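Local coordinates for protein S-adenosylmethionine:tRNA ribosyltransferase-isomerase (Thermotoga maritima, PDB 1VKY) that probably transfers and isomerises the ribosyl moiety of S-adenosylmethionine onto 7-aminomethyl-7-deazaguanine in tRNA, giving epoxyqueuosine in the queuosine pathway, at residues V72-P77 against F206-L211; E123-V128 against F142-D147; F235-K240 against E278-T283. All coordinates share one frame; numbering follows the deposited sequence.

Contact 1: residues V72-P77 against F206-L211; sequences VSKVIP and FAEVVL
The carboxylate of E208 is the flat group that touches across this strand pair. Methyl CG2 of V72 lies above its plane, 3.5 Å from OE1. On the side of OE2 the ammonium of K74 comes near, with NZ 4.4 Å from OE2: too far for a salt bridge, though the opposite charges may still attract. The first torsion of V72 (chi1 167°) turns CG1 anti to the backbone N and sets CG2 beside that N, on the way to E208. K74 runs toward the carboxylate as an extended chain that slants over V210, its CD 3.8 Å from V210 CG1. V72 and V210 share a sheet face, while S73 and L211 meet on the other, where OG of S73 lies 3.7 Å from CB of L211 and also makes a weak hydrogen bond to N71.

Three backbone bonds stitch the strands. V72 brackets V210, its N donating to V209 O (2.9 Å) and its O accepting from L211 N (3.0 Å). L211 in turn brackets S73, its O taking the N-H of K74 at 2.9 Å in a nearly straight bond of 172°. The short strand segments run at 34° to each other, a marked twist, with a closest axis approach of 4.6 Å. V213 carries the ladder on to K74 and I76, and V209, V210 and L211 also touch strand 234-238. The alternating backbone bonds, each residue bracketing its partner, are those of a parallel beta pair inside a mixed sheet, here joining the end of strand 67-75 to strand 205-213.

Contact 2: residues E123-V128 against F142-D147; sequences EDLSAV and FQPQDD
The carbonyl oxygen of S126 takes the N-H of Q143 at 2.8 Å, and the CA of F142 adds a CA-H...O contact to the same oxygen. The donor N stands well above the carbonyl plane, 50° out of it. The return bond, S126 N to Q143 O at 3.0 Å, closes the hydrogen-bonded pair of a beta hairpin, strands 125-132 and 138-143, within an antiparallel six-stranded sheet. Next along, A127 and F142 form the non-hydrogen-bonded pair, and their side chains meet directly: CB of A127 sits over one face of the F142 ring in a CH-pi contact, 4.3 Å from the centroid. CD1 of L125 comes to the same ring obliquely, 4.0 Å from CD2, and helix 147-153 adds L149 beside L125 and I150 beside F142, making an apolar layer on this face of the hairpin. On the opposite face lie S126, whose OG bonds to L119 O of the neighbouring strand, and Q143, whose chain heads off from the pair. The Q143-P144 peptide bond is cis, where the strand ends, and P144 CD lies 3.5 Å from D124 O and 4.0 Å from L125 CD1.

Contact 3: residues F235-K240 against E278-T283; sequences FYQVPK and EYVGKT
Y236 and G281 form the tight part of this antiparallel pair, the phenol ring lying flat on the glycine backbone. With chi1 at 65°, CG of Y236 sits between its own backbone N and carbonyl carbon; the ring beyond it lies over G281. G281 N stands 3.7 Å above the plane over the ring centre, and its CA makes a CH-pi contact 4.0 Å from the centroid; no side chain intervenes. The same two residues are hydrogen-bonded through their backbones, Y236 N to G281 O and G281 N to Y236 O. CB of Y279 and N of T283 border the ring at its edge, and T266 and I270 of helix 261-270 touch Y236 as well. V238 and Y279 make a second hydrogen-bonded pair, V238 N to Y279 O at 2.8 Å. At the F235 end, side chains pack without a listed water: the aliphatic part of exposed K282 crosses the buried F235 ring obliquely, CG 3.7 Å from CD2, and carries NZ to a salt bridge with E233.

The solvent side is looser. Water enters at the hydroxyl end of the Y236 ring: one molecule 2.6 Å from Y236 OH donates to K282 O, and another, 2.8 Å from Y236 OH, donates to V280 O. Beyond V238, past the strand ends, a third water accepts from K240 N and donates to E278 OE1 at 2.6 Å, while the chain of K240 lies across E278 with CG 3.5 Å from OE1. NZ of K240 itself pairs with E134.

The chemistry implies that ring-on-backbone packing and direct backbone bonds hold the middle, whereas water links polar atoms of the two segments at the Y236 hydroxyl and between K240 N and E278.

Contacts 1 and 3 belong to one mixed sheet, their centres about 10 Å apart. Strand 205-213 lies between strands 67-75 and 234-238, and V210 O to Q237 N, 2.8 Å and probably a hydrogen bond, carries the ladder from one contact to the other. Contact 2 sits in the separate antiparallel sheet, its centre about 25 Å from that of contact 1 and 26 Å from that of contact 3; nearest atoms are about 7 and 15 Å away. Along the chain it is nested in the loop that contact 1 closes. The sheets nevertheless meet at contact 3, where V280 touches L106 and F235 touches R108. The geometry of the three contacts does not locate the S-adenosylmethionine site.

Contact 1: residues V72-P77 against F206-L211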
ATOM      1  N   VAL B  72      14.567   0.353 -11.114  1.00 32.24           N
ATOM      2  CA  VAL B  72      14.707   1.134  -9.891  1.00 33.23           C
ATOM      3  C   VAL B  72      14.191   2.522 -10.175  1.00 30.92           C
ATOM      4  O   VAL B  72      14.691   3.182 -11.086  1.00 33.69           O
ATOM      5  CB  VAL B  72      16.199   1.237  -9.511  1.00 35.10           C
ATOM      6  CG1 VAL B  72      16.417   2.297  -8.427  1.00 43.79           C
ATOM      7  CG2 VAL B  72      16.703  -0.111  -9.064  1.00 39.61           C
ATOM      8  N   SER B  73      13.181   2.953  -9.442  1.00 30.66           N
ATOM      9  CA  SER B  73      12.636   4.289  -9.614  1.00 35.24           C
ATOM     10  C   SER B  73      13.329   5.276  -8.644  1.00 39.15           C
ATOM     11  O   SER B  73      13.454   4.996  -7.463  1.00 39.78           O
ATOM     12  CB  SER B  73      11.133   4.264  -9.440  1.00 37.71           C
ATOM     13  OG  SER B  73      10.525   3.712 -10.610  1.00 43.95           O
ATOM     14  N   LYS B  74      13.826   6.393  -9.172  1.00 38.41           N
ATOM     15  CA  LYS B  74      14.596   7.382  -8.393  1.00 38.71           C
ATOM     16  C   LYS B  74      14.002   8.761  -8.639  1.00 38.89           C
ATOM     17  O   LYS B  74      13.785   9.120  -9.785  1.00 36.03           O
ATOM     18  CB  LYS B  74      16.051   7.440  -8.860  1.00 36.66           C
ATOM     19  CG  LYS B  74      16.852   6.180  -8.623  1.00 43.63           C
ATOM     20  CD  LYS B  74      18.328   6.358  -9.026  1.00 45.32           C
ATOM     21  CE  LYS B  74      19.194   5.206  -8.454  1.00 53.44           C
ATOM     22  NZ  LYS B  74      20.533   5.061  -9.080  1.00 52.41           N
ATOM     23  N   VAL B  75      13.745   9.534  -7.578  1.00 39.70           N
ATOM     24  CA  VAL B  75      13.337  10.950  -7.711  1.00 38.33           C
ATOM     25  C   VAL B  75      14.553  11.770  -8.115  1.00 37.81           C
ATOM     26  O   VAL B  75      15.609  11.666  -7.521  1.00 37.14           O
ATOM     27  CB  VAL B  75      12.725  11.519  -6.377  1.00 40.17           C
ATOM     28  CG1 VAL B  75      12.403  13.023  -6.494  1.00 42.13           C
ATOM     29  CG2 VAL B  75      11.479  10.765  -6.006  1.00 41.77           C
ATOM     30  N   ILE B  76      14.402  12.589  -9.136  1.00 42.42           N
ATOM     31  CA  ILE B  76      15.459  13.488  -9.541  1.00 42.44           C
ATOM     32  C   ILE B  76      15.781  14.391  -8.334  1.00 44.47           C
ATOM     33  O   ILE B  76      14.889  15.094  -7.862  1.00 47.56           O
ATOM     34  CB  ILE B  76      15.013  14.317 -10.768  1.00 43.84           C
ATOM     35  CG1 ILE B  76      14.859  13.399 -11.978  1.00 44.48           C
ATOM     36  CG2 ILE B  76      16.029  15.440 -11.085  1.00 46.26           C
ATOM     37  CD1 ILE B  76      14.227  14.048 -13.141  1.00 45.23           C
ATOM     38  N   PRO B  77      17.011  14.331  -7.817  1.00 40.23           N
ATOM     39  CA  PRO B  77      17.361  15.014  -6.553  1.00 38.79           C
ATOM     40  C   PRO B  77      17.576  16.535  -6.629  1.00 38.51           C
ATOM     41  O   PRO B  77      17.710  17.175  -5.584  1.00 42.05           O
ATOM     42  CB  PRO B  77      18.638  14.314  -6.126  1.00 38.53           C
ATOM     43  CG  PRO B  77      19.293  13.913  -7.449  1.00 41.73           C
ATOM     44  CD  PRO B  77      18.152  13.574  -8.371  1.00 39.77           C
ATOM     45  N   PHE B 206      22.079 -10.380 -12.832  1.00 26.41           N
ATOM     46  CA  PHE B 206      21.172  -9.261 -12.573  1.00 26.90           C
ATOM     47  C   PHE B 206      21.628  -7.989 -13.284  1.00 29.35           C
ATOM     48  O   PHE B 206      22.820  -7.762 -13.462  1.00 26.22           O
ATOM     49  CB  PHE B 206      21.095  -8.984 -11.066  1.00 29.41           C
ATOM     50  CG  PHE B 206      20.310 -10.027 -10.319  1.00 29.05           C
ATOM     51  CD1 PHE B 206      20.875 -11.279 -10.062  1.00 30.70           C
ATOM     52  CD2 PHE B 206      18.991  -9.802  -9.973  1.00 29.33           C
ATOM     53  CE1 PHE B 206      20.124 -12.281  -9.425  1.00 31.94           C
ATOM     54  CE2 PHE B 206      18.241 -10.813  -9.333  1.00 33.61           C
ATOM     55  CZ  PHE B 206      18.818 -12.036  -9.061  1.00 26.96           C
ATOM     56  N   ALA B 207      20.673  -7.172 -13.724  1.00 25.73           N
ATOM     57  CA  ALA B 207      20.986  -5.846 -14.222  1.00 26.26           C
ATOM     58  C   ALA B 207      19.849  -4.946 -13.860  1.00 27.08           C
ATOM     59  O   ALA B 207      18.758  -5.409 -13.480  1.00 22.66           O
ATOM     60  CB  ALA B 207      21.193  -5.856 -15.716  1.00 25.24           C
ATOM     61  N   GLU B 208      20.095  -3.647 -13.953  1.00 28.01           N
ATOM     62  CA  GLU B 208      19.054  -2.683 -13.652  1.00 32.47           C
ATOM     63  C   GLU B 208      18.802  -1.630 -14.728  1.00 28.80           C
ATOM     64  O   GLU B 208      19.702  -1.183 -15.467  1.00 30.06           O
ATOM     65  CB  GLU B 208      19.284  -2.050 -12.254  1.00 35.58           C
ATOM     66  CG  GLU B 208      20.230  -0.898 -12.168  1.00 46.65           C
ATOM     67  CD  GLU B 208      20.247  -0.270 -10.762  1.00 50.12           C
ATOM     68  OE1 GLU B 208      20.053  -1.021  -9.742  1.00 49.27           O
ATOM     69  OE2 GLU B 208      20.463   0.978 -10.695  1.00 56.38           O
ATOM     70  N   VAL B 209      17.534  -1.238 -14.820  1.00 28.03           N
ATOM     71  CA  VAL B 209      17.200  -0.047 -15.566  1.00 27.10           C
ATOM     72  C   VAL B 209      16.656   0.910 -14.535  1.00 25.77           C
ATOM     73  O   VAL B 209      16.204   0.500 -13.470  1.00 28.17           O
ATOM     74  CB  VAL B 209      16.191  -0.311 -16.737  1.00 24.49           C
ATOM     75  CG1 VAL B 209      16.864  -1.172 -17.789  1.00 26.79           C
ATOM     76  CG2 VAL B 209      14.912  -0.908 -16.260  1.00 25.89           C
ATOM     77  N   VAL B 210      16.653   2.177 -14.874  1.00 25.56           N
ATOM     78  CA  VAL B 210      16.264   3.225 -13.934  1.00 26.50           C
ATOM     79  C   VAL B 210      15.164   4.093 -14.538  1.00 27.24           C
ATOM     80  O   VAL B 210      15.091   4.311 -15.774  1.00 26.82           O
ATOM     81  CB  VAL B 210      17.500   4.094 -13.551  1.00 29.31           C
ATOM     82  CG1 VAL B 210      17.161   5.078 -12.433  1.00 32.06           C
ATOM     83  CG2 VAL B 210      18.675   3.216 -13.102  1.00 33.73           C
ATOM     84  N   LEU B 211      14.258   4.519 -13.681  1.00 30.82           N
ATOM     85  CA  LEU B 211      13.222   5.456 -14.055  1.00 31.86           C
ATOM     86  C   LEU B 211      13.429   6.699 -13.181  1.00 29.36           C
ATOM     87  O   LEU B 211      13.292   6.645 -11.969  1.00 31.28           O
ATOM     88  CB  LEU B 211      11.843   4.855 -13.853  1.00 30.59           C
ATOM     89  CG  LEU B 211      10.736   5.700 -14.488  1.00 33.45           C
ATOM     90  CD1 LEU B 211      10.853   5.789 -16.021  1.00 34.76           C
ATOM     91  CD2 LEU B 211       9.372   5.192 -14.079  1.00 41.24           C
TER

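Contact 2: residues E123-V128 against F142-D147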
ATOM      1  N   GLU B 123      25.301  33.213  -7.259  1.00 42.21           N
ATOM      2  CA  GLU B 123      26.606  33.685  -6.800  1.00 42.22           C
ATOM      3  C   GLU B 123      27.355  32.582  -6.033  1.00 42.90           C
ATOM      4  O   GLU B 123      28.579  32.607  -5.964  1.00 44.46           O
ATOM      5  CB  GLU B 123      26.435  34.897  -5.882  1.00 41.88           C
ATOM      6  CG  GLU B 123      26.085  36.182  -6.611  1.00 44.26           C
ATOM      7  N   ASP B 124      26.617  31.642  -5.448  1.00 40.63           N
ATOM      8  CA  ASP B 124      27.185  30.546  -4.670  1.00 41.07           C
ATOM      9  C   ASP B 124      27.391  29.251  -5.446  1.00 40.80           C
ATOM     10  O   ASP B 124      27.848  28.275  -4.860  1.00 43.64           O
ATOM     11  CB  ASP B 124      26.252  30.190  -3.497  1.00 41.67           C
ATOM     12  CG  ASP B 124      25.842  31.386  -2.685  1.00 41.40           C
ATOM     13  OD1 ASP B 124      26.660  32.320  -2.516  1.00 51.28           O
ATOM     14  OD2 ASP B 124      24.712  31.471  -2.166  1.00 52.78           O
ATOM     15  N   LEU B 125      26.996  29.177  -6.713  1.00 39.52           N
ATOM     16  CA  LEU B 125      27.018  27.874  -7.422  1.00 35.81           C
ATOM     17  C   LEU B 125      27.105  28.043  -8.922  1.00 35.21           C
ATOM     18  O   LEU B 125      26.327  28.777  -9.536  1.00 34.70           O
ATOM     19  CB  LEU B 125      25.810  27.019  -7.078  1.00 35.13           C
ATOM     20  CG  LEU B 125      25.845  25.570  -7.621  1.00 34.99           C
ATOM     21  CD1 LEU B 125      26.961  24.737  -6.976  1.00 30.81           C
ATOM     22  CD2 LEU B 125      24.522  24.886  -7.431  1.00 29.59           C
ATOM     23  N   SER B 126      28.086  27.373  -9.502  1.00 32.84           N
ATOM     24  CA  SER B 126      28.279  27.373 -10.926  1.00 32.05           C
ATOM     25  C   SER B 126      28.556  25.926 -11.328  1.00 31.21           C
ATOM     26  O   SER B 126      28.567  25.036 -10.467  1.00 28.89           O
ATOM     27  CB  SER B 126      29.433  28.298 -11.277  1.00 32.56           C
ATOM     28  OG  SER B 126      29.461  28.532 -12.668  1.00 45.20           O
ATOM     29  N   ALA B 127      28.728  25.693 -12.627  1.00 30.29           N
ATOM     30  CA  ALA B 127      29.028  24.366 -13.168  1.00 29.72           C
ATOM     31  C   ALA B 127      29.741  24.545 -14.481  1.00 29.25           C
ATOM     32  O   ALA B 127      29.511  25.532 -15.190  1.00 29.69           O
ATOM     33  CB  ALA B 127      27.757  23.558 -13.375  1.00 29.94           C
ATOM     34  N   VAL B 128      30.642  23.613 -14.779  1.00 29.07           N
ATOM     35  CA  VAL B 128      31.319  23.562 -16.046  1.00 26.56           C
ATOM     36  C   VAL B 128      30.973  22.224 -16.676  1.00 27.52           C
ATOM     37  O   VAL B 128      30.914  21.194 -15.997  1.00 26.71           O
ATOM     38  CB  VAL B 128      32.858  23.662 -15.865  1.00 29.79           C
ATOM     39  CG1 VAL B 128      33.512  23.953 -17.183  1.00 28.42           C
ATOM     40  N   PHE B 142      30.218  20.797 -10.699  1.00 28.15           N
ATOM     41  CA  PHE B 142      29.729  21.962  -9.944  1.00 28.25           C
ATOM     42  C   PHE B 142      30.864  22.665  -9.223  1.00 31.16           C
ATOM     43  O   PHE B 142      31.873  22.047  -8.909  1.00 29.24           O
ATOM     44  CB  PHE B 142      28.616  21.528  -8.992  1.00 28.98           C
ATOM     45  CG  PHE B 142      27.359  21.184  -9.709  1.00 24.07           C
ATOM     46  CD1 PHE B 142      27.139  19.911 -10.172  1.00 32.45           C
ATOM     47  CD2 PHE B 142      26.435  22.171 -10.013  1.00 31.55           C
ATOM     48  CE1 PHE B 142      25.995  19.612 -10.863  1.00 25.86           C
ATOM     49  CE2 PHE B 142      25.267  21.859 -10.702  1.00 27.39           C
ATOM     50  CZ  PHE B 142      25.058  20.599 -11.119  1.00 28.71           C
ATOM     51  N   GLN B 143      30.719  23.974  -9.025  1.00 32.77           N
ATOM     52  CA  GLN B 143      31.717  24.775  -8.309  1.00 34.46           C
ATOM     53  C   GLN B 143      30.931  25.525  -7.230  1.00 36.41           C
ATOM     54  O   GLN B 143      30.114  26.378  -7.575  1.00 34.09           O
ATOM     55  CB  GLN B 143      32.408  25.726  -9.275  1.00 34.21           C
ATOM     56  CG  GLN B 143      33.622  26.465  -8.690  1.00 41.22           C
ATOM     57  CD  GLN B 143      34.559  26.967  -9.777  1.00 50.00           C
ATOM     58  OE1 GLN B 143      34.872  28.161  -9.833  1.00 61.00           O
ATOM     59  NE2 GLN B 143      34.999  26.054 -10.656  1.00 54.26           N
ATOM     60  N   PRO B 144      31.076  25.157  -5.949  1.00 37.59           N
ATOM     61  CA  PRO B 144      31.992  24.128  -5.480  1.00 37.16           C
ATOM     62  C   PRO B 144      31.403  22.742  -5.671  1.00 36.40           C
ATOM     63  O   PRO B 144      30.205  22.604  -5.896  1.00 36.10           O
ATOM     64  CB  PRO B 144      32.130  24.439  -3.983  1.00 38.05           C
ATOM     65  CG  PRO B 144      30.827  25.012  -3.593  1.00 40.00           C
ATOM     66  CD  PRO B 144      30.262  25.686  -4.842  1.00 40.36           C
ATOM     67  N   GLN B 145      32.248  21.723  -5.582  1.00 36.33           N
ATOM     68  CA  GLN B 145      31.807  20.345  -5.687  1.00 37.28           C
ATOM     69  C   GLN B 145      31.209  19.876  -4.379  1.00 38.17           C
ATOM     70  O   GLN B 145      31.839  19.150  -3.616  1.00 39.45           O
ATOM     71  CB  GLN B 145      32.970  19.454  -6.101  1.00 38.42           C
ATOM     72  CG  GLN B 145      33.356  19.659  -7.526  1.00 37.14           C
ATOM     73  CD  GLN B 145      34.591  18.880  -7.922  1.00 41.36           C
ATOM     74  OE1 GLN B 145      35.610  19.479  -8.283  1.00 39.02           O
ATOM     75  NE2 GLN B 145      34.512  17.553  -7.855  1.00 36.09           N
ATOM     76  N   ASP B 146      29.973  20.289  -4.140  1.00 37.82           N
ATOM     77  CA  ASP B 146      29.302  20.066  -2.859  1.00 38.56           C
ATOM     78  C   ASP B 146      27.839  19.697  -3.131  1.00 37.12           C
ATOM     79  O   ASP B 146      27.043  20.533  -3.526  1.00 35.63           O
ATOM     80  CB  ASP B 146      29.440  21.341  -2.004  1.00 38.10           C
ATOM     81  CG  ASP B 146      28.800  21.229  -0.603  1.00 41.77           C
ATOM     82  OD1 ASP B 146      28.016  20.300  -0.308  1.00 46.42           O
ATOM     83  OD2 ASP B 146      29.013  22.079   0.283  1.00 50.94           O
ATOM     84  N   ASP B 147      27.498  18.435  -2.934  1.00 40.03           N
ATOM     85  CA  ASP B 147      26.176  17.923  -3.306  1.00 41.19           C
ATOM     86  C   ASP B 147      25.062  18.507  -2.445  1.00 42.66           C
ATOM     87  O   ASP B 147      23.923  18.676  -2.904  1.00 42.20           O
ATOM     88  CB  ASP B 147      26.137  16.389  -3.203  1.00 41.95           C
ATOM     89  CG  ASP B 147      26.817  15.671  -4.392  1.00 42.01           C
ATOM     90  OD1 ASP B 147      27.280  16.298  -5.374  1.00 38.32           O
ATOM     91  OD2 ASP B 147      26.918  14.442  -4.410  1.00 38.73           O
TER

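Contact 3: residues F235-K240 against E278-T283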
ATOM      1  N   PHE B 235      12.063   9.873 -17.007  1.00 35.90           N
ATOM      2  CA  PHE B 235      13.078   9.563 -17.969  1.00 32.54           C
ATOM      3  C   PHE B 235      13.571   8.180 -17.639  1.00 33.96           C
ATOM      4  O   PHE B 235      13.862   7.877 -16.472  1.00 34.14           O
ATOM      5  CB  PHE B 235      14.242  10.570 -17.909  1.00 35.03           C
ATOM      6  CG  PHE B 235      13.826  11.990 -18.136  1.00 30.57           C
ATOM      7  CD1 PHE B 235      13.408  12.773 -17.068  1.00 38.55           C
ATOM      8  CD2 PHE B 235      13.835  12.530 -19.385  1.00 33.06           C
ATOM      9  CE1 PHE B 235      13.012  14.070 -17.258  1.00 38.31           C
ATOM     10  CE2 PHE B 235      13.447  13.831 -19.594  1.00 38.27           C
ATOM     11  CZ  PHE B 235      13.040  14.609 -18.530  1.00 36.50           C
ATOM     12  N   TYR B 236      13.651   7.324 -18.647  1.00 30.27           N
ATOM     13  CA  TYR B 236      14.272   6.022 -18.426  1.00 26.87           C
ATOM     14  C   TYR B 236      15.755   6.171 -18.619  1.00 25.13           C
ATOM     15  O   TYR B 236      16.229   7.051 -19.352  1.00 25.91           O
ATOM     16  CB  TYR B 236      13.720   4.941 -19.376  1.00 27.57           C
ATOM     17  CG  TYR B 236      14.042   5.184 -20.824  1.00 20.17           C
ATOM     18  CD1 TYR B 236      15.312   4.855 -21.351  1.00 23.55           C
ATOM     19  CD2 TYR B 236      13.116   5.766 -21.677  1.00 24.90           C
ATOM     20  CE1 TYR B 236      15.599   5.070 -22.666  1.00 23.64           C
ATOM     21  CE2 TYR B 236      13.412   5.954 -23.006  1.00 26.65           C
ATOM     22  CZ  TYR B 236      14.634   5.608 -23.490  1.00 27.02           C
ATOM     23  OH  TYR B 236      14.932   5.866 -24.800  1.00 26.96           O
ATOM     24  N   GLN B 237      16.500   5.295 -17.969  1.00 23.45           N
ATOM     25  CA  GLN B 237      17.930   5.174 -18.237  1.00 22.31           C
ATOM     26  C   GLN B 237      18.298   3.704 -18.304  1.00 21.93           C
ATOM     27  O   GLN B 237      17.899   2.933 -17.448  1.00 23.25           O
ATOM     28  CB  GLN B 237      18.736   5.844 -17.104  1.00 23.02           C
ATOM     29  CG  GLN B 237      20.267   5.806 -17.314  1.00 27.61           C
ATOM     30  CD  GLN B 237      21.056   6.335 -16.133  1.00 24.00           C
ATOM     31  OE1 GLN B 237      20.496   6.530 -15.059  1.00 26.29           O
ATOM     32  NE2 GLN B 237      22.362   6.541 -16.330  1.00 26.28           N
ATOM     33  N   VAL B 238      19.056   3.334 -19.324  1.00 22.70           N
ATOM     34  CA  VAL B 238      19.657   2.022 -19.475  1.00 23.13           C
ATOM     35  C   VAL B 238      21.146   2.248 -19.562  1.00 23.36           C
ATOM     36  O   VAL B 238      21.688   2.653 -20.593  1.00 24.48           O
ATOM     37  CB  VAL B 238      19.188   1.273 -20.751  1.00 23.78           C
ATOM     38  CG1 VAL B 238      19.689  -0.184 -20.731  1.00 23.75           C
ATOM     39  CG2 VAL B 238      17.675   1.274 -20.834  1.00 25.08           C
ATOM     40  N   PRO B 239      21.822   2.008 -18.456  1.00 23.84           N
ATOM     41  CA  PRO B 239      23.206   2.328 -18.369  1.00 24.22           C
ATOM     42  C   PRO B 239      24.098   1.344 -19.098  1.00 23.86           C
ATOM     43  O   PRO B 239      23.684   0.248 -19.478  1.00 24.00           O
ATOM     44  CB  PRO B 239      23.464   2.321 -16.841  1.00 24.18           C
ATOM     45  CG  PRO B 239      22.488   1.362 -16.289  1.00 27.60           C
ATOM     46  CD  PRO B 239      21.289   1.422 -17.201  1.00 24.83           C
ATOM     47  N   LYS B 240      25.347   1.749 -19.279  1.00 26.09           N
ATOM     48  CA  LYS B 240      26.313   1.011 -20.069  1.00 26.42           C
ATOM     49  C   LYS B 240      26.434  -0.425 -19.627  1.00 26.17           C
ATOM     50  O   LYS B 240      26.514  -1.293 -20.447  1.00 25.84           O
ATOM     51  CB  LYS B 240      27.696   1.662 -19.986  1.00 26.14           C
ATOM     52  CG  LYS B 240      27.840   2.999 -20.729  1.00 35.34           C
ATOM     53  CD  LYS B 240      29.285   3.469 -20.834  1.00 35.99           C
ATOM     54  CE  LYS B 240      29.528   4.391 -22.062  1.00 48.94           C
ATOM     55  NZ  LYS B 240      30.921   4.396 -22.679  1.00 41.27           N
ATOM     56  N   GLU B 278      24.606   3.431 -24.184  1.00 23.55           N
ATOM     57  CA  GLU B 278      23.813   3.775 -23.042  1.00 25.84           C
ATOM     58  C   GLU B 278      22.673   4.602 -23.573  1.00 23.58           C
ATOM     59  O   GLU B 278      22.806   5.232 -24.640  1.00 25.32           O
ATOM     60  CB  GLU B 278      24.653   4.603 -22.030  1.00 26.77           C
ATOM     61  CG  GLU B 278      25.388   5.739 -22.725  1.00 27.53           C
ATOM     62  CD  GLU B 278      26.295   6.591 -21.810  1.00 32.46           C
ATOM     63  OE1 GLU B 278      26.464   6.239 -20.633  1.00 40.16           O
ATOM     64  OE2 GLU B 278      26.813   7.633 -22.289  1.00 35.54           O
ATOM     65  N   TYR B 279      21.553   4.580 -22.854  1.00 23.51           N
ATOM     66  CA  TYR B 279      20.359   5.314 -23.247  1.00 22.93           C
ATOM     67  C   TYR B 279      19.721   6.073 -22.118  1.00 24.52           C
ATOM     68  O   TYR B 279      19.558   5.551 -21.015  1.00 26.10           O
ATOM     69  CB  TYR B 279      19.292   4.349 -23.802  1.00 21.16           C
ATOM     70  CG  TYR B 279      19.714   3.486 -24.951  1.00 19.99           C
ATOM     71  CD1 TYR B 279      20.467   2.362 -24.735  1.00 24.02           C
ATOM     72  CD2 TYR B 279      19.329   3.785 -26.268  1.00 26.83           C
ATOM     73  CE1 TYR B 279      20.816   1.541 -25.758  1.00 24.56           C
ATOM     74  CE2 TYR B 279      19.679   2.957 -27.306  1.00 19.99           C
ATOM     75  CZ  TYR B 279      20.429   1.841 -27.037  1.00 24.49           C
ATOM     76  OH  TYR B 279      20.829   1.006 -28.025  1.00 26.23           O
ATOM     77  N   VAL B 280      19.279   7.291 -22.414  1.00 24.09           N
ATOM     78  CA  VAL B 280      18.423   8.047 -21.524  1.00 24.36           C
ATOM     79  C   VAL B 280      17.369   8.705 -22.405  1.00 26.60           C
ATOM     80  O   VAL B 280      17.701   9.203 -23.470  1.00 28.21           O
ATOM     81  CB  VAL B 280      19.182   9.176 -20.783  1.00 23.93           C
ATOM     82  CG1 VAL B 280      18.221  10.030 -19.985  1.00 27.65           C
ATOM     83  CG2 VAL B 280      20.222   8.598 -19.833  1.00 28.85           C
ATOM     84  N   GLY B 281      16.129   8.720 -21.974  1.00 27.43           N
ATOM     85  CA  GLY B 281      15.073   9.326 -22.781  1.00 26.75           C
ATOM     86  C   GLY B 281      13.732   9.210 -22.129  1.00 28.77           C
ATOM     87  O   GLY B 281      13.618   8.866 -20.965  1.00 30.17           O
ATOM     88  N   LYS B 282      12.694   9.533 -22.894  1.00 30.52           N
ATOM     89  CA  LYS B 282      11.323   9.417 -22.451  1.00 34.01           C
ATOM     90  C   LYS B 282      10.714   8.415 -23.374  1.00 32.20           C
ATOM     91  O   LYS B 282      11.067   8.365 -24.554  1.00 31.98           O
ATOM     92  CB  LYS B 282      10.581  10.741 -22.615  1.00 37.03           C
ATOM     93  CG  LYS B 282      10.971  11.785 -21.607  1.00 44.43           C
ATOM     94  CD  LYS B 282      10.226  13.095 -21.856  1.00 51.18           C
ATOM     95  CE  LYS B 282       9.698  13.688 -20.543  1.00 58.91           C
ATOM     96  NZ  LYS B 282       9.514  15.186 -20.648  1.00 61.44           N
ATOM     97  N   THR B 283       9.838   7.595 -22.842  1.00 34.30           N
ATOM     98  CA  THR B 283       9.147   6.649 -23.673  1.00 35.53           C
ATOM     99  C   THR B 283       7.658   6.914 -23.701  1.00 32.22           C
ATOM    100  O   THR B 283       7.031   7.056 -22.670  1.00 30.81           O
ATOM    101  CB  THR B 283       9.441   5.206 -23.273  1.00 35.26           C
ATOM    102  OG1 THR B 283       8.630   4.345 -24.108  1.00 40.71           O
ATOM    103  CG2 THR B 283       9.044   4.881 -21.827  1.00 35.10           C
TER
HETATM  104  O   HOH W   1      13.109   6.985 -26.225  1.00 41.95           O
HETATM  105  O   HOH W   2      17.232   7.151 -25.724  1.00 45.57           O
HETATM  106  O   HOH W   3      25.574   4.800 -18.716  1.00 39.40           O